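Side-chain contact in transcriptional regulator fur family (Xanthomonas campestris pv. campestris, PDB 7DH8), which probably represses zinc-uptake genes by binding their regulatory DNA when loaded with zinc, as a dimeric zinc-sensing regulator: residues Glu133-Asp136 / Val137-Leu141. Residues are numbered along the deposited sequence; the frame is centred on the assembly and turned at random.
Sequences EDRD and VVSQL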
loop_
_atom_site.group_PDB
_atom_site.type_symbol
_atom_site.label_atom_id
_atom_site.label_comp_id
_atom_site.label_asym_id
_atom_site.label_seq_id
_atom_site.Cartn_x
_atom_site.Cartn_y
_atom_site.Cartn_z
ATOM N N GLU A 133 13.952 7.924 4.339
ATOM C CA GLU A 133 13.295 8.752 5.354
ATOM C C GLU A 133 13.030 10.185 4.913
ATOM O O GLU A 133 13.988 10.930 4.679
ATOM C CB GLU A 133 14.186 8.949 6.581
ATOM C CG GLU A 133 13.533 9.752 7.733
ATOM C CD GLU A 133 13.785 11.269 7.596
ATOM O OE1 GLU A 133 14.523 11.653 6.638
ATOM O OE2 GLU A 133 13.301 12.073 8.461
ATOM N N ASP A 134 11.741 10.561 4.756
ATOM C CA ASP A 134 11.380 11.935 4.333
ATOM C C ASP A 134 10.383 12.428 5.385
ATOM O O ASP A 134 9.280 11.889 5.486
ATOM C CB ASP A 134 10.816 11.789 2.933
ATOM C CG ASP A 134 10.943 13.093 2.135
ATOM O OD1 ASP A 134 10.504 14.157 2.632
ATOM O OD2 ASP A 134 11.549 13.061 1.028
ATOM N N ARG A 135 10.763 13.485 6.087
ATOM C CA ARG A 135 9.886 14.049 7.089
ATOM C C ARG A 135 9.070 15.107 6.359
ATOM O O ARG A 135 7.941 15.388 6.764
ATOM C CB ARG A 135 10.649 14.668 8.245
ATOM C CG ARG A 135 9.703 15.238 9.279
ATOM C CD ARG A 135 10.399 16.005 10.375
ATOM N NE ARG A 135 11.088 17.187 9.888
ATOM C CZ ARG A 135 11.236 18.294 10.614
ATOM N NH1 ARG A 135 10.722 18.352 11.840
ATOM N NH2 ARG A 135 11.890 19.339 10.113
ATOM N N ASP A 136 9.598 15.718 5.302
ATOM C CA ASP A 136 8.785 16.697 4.573
ATOM C C ASP A 136 7.548 16.039 3.939
ATOM O O ASP A 136 6.430 16.565 4.014
ATOM C CB ASP A 136 9.612 17.398 3.493
ATOM C CG ASP A 136 10.631 18.445 4.071
ATOM O OD1 ASP A 136 10.573 18.801 5.272
ATOM O OD2 ASP A 136 11.498 18.913 3.300
ATOM N N VAL A 137 7.744 14.918 3.274
ATOM C CA VAL A 137 6.621 14.230 2.622
ATOM C C VAL A 137 5.595 13.783 3.641
ATOM O O VAL A 137 4.381 13.942 3.422
ATOM C CB VAL A 137 7.116 13.043 1.780
ATOM C CG1 VAL A 137 5.926 12.074 1.450
ATOM C CG2 VAL A 137 7.762 13.548 0.487
ATOM N N VAL A 138 6.051 13.185 4.757
ATOM C CA VAL A 138 5.091 12.652 5.730
ATOM C C VAL A 138 4.332 13.808 6.395
ATOM O O VAL A 138 3.105 13.746 6.560
ATOM C CB VAL A 138 5.845 11.761 6.738
ATOM C CG1 VAL A 138 5.107 11.626 8.127
ATOM C CG2 VAL A 138 6.172 10.424 6.096
ATOM N N SER A 139 5.040 14.921 6.666
ATOM C CA SER A 139 4.442 16.120 7.256
ATOM C C SER A 139 3.417 16.772 6.332
ATOM O O SER A 139 2.371 17.265 6.790
ATOM C CB SER A 139 5.537 17.163 7.545
ATOM O OG SER A 139 6.218 16.847 8.733
ATOM N N GLN A 140 3.738 16.861 5.046
ATOM C CA GLN A 140 2.793 17.402 4.086
ATOM C C GLN A 140 1.512 16.591 4.065
ATOM O O GLN A 140 0.424 17.159 4.126
ATOM C CB GLN A 140 3.393 17.464 2.691
ATOM C CG GLN A 140 4.095 18.828 2.472
ATOM C CD GLN A 140 4.913 18.787 1.174
ATOM O OE1 GLN A 140 4.415 19.115 0.098
ATOM N NE2 GLN A 140 6.122 18.272 1.265
ATOM N N LEU A 141 1.619 15.251 4.010
ATOM C CA LEU A 141 0.417 14.429 3.966
ATOM C C LEU A 141 -0.354 14.483 5.272
ATOM O O LEU A 141 -1.596 14.418 5.262
ATOM C CB LEU A 141 0.793 12.979 3.629
ATOM C CG LEU A 141 1.181 12.692 2.176
ATOM C CD1 LEU A 141 1.574 11.137 2.017
ATOM C CD2 LEU A 141 0.055 13.086 1.247
#
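Asp134 leads directly into helix 135-146, of which Arg135 to Leu141 form the first turns, and two i to i+4 backbone bonds join the segments: Ser139 N to Arg135 O at 2.9 Å and Gln140 N to Asp136 O, also 2.9 Å. Each carbonyl also takes a weak hydrogen bond from the side chain of its backbone donor residue: Ser139 OG reaches Arg135 O at 3.0 Å, and Gln140, extended beyond CG, brings NE2 to 3.3 Å from Asp136 O. In the serine, OG lies beside its own backbone N (chi1 -79°), turning the hydroxyl toward the preceding turn. Asp134 OD1 accepts Val137 N at 2.9 Å with a nearly straight N-H...O angle of 162°, the donor arriving 43° above the carboxylate plane. Asp134 CG lies 3.6 Å from Val137 CG2, while the Asp134 carbonyl oxygen touches Val138 CG2. Asp134 OD2 forms a salt bridge with Arg144 of the second subunit, so one carboxylate serves both helix and dimer. Val138 rests on Leu157 of strand 151-160, and Val137 packs on Leu141 of the second subunit. This is an aspartate N-cap bonded to the third residue of its helix, at the dimer interface of a Fur-family regulator.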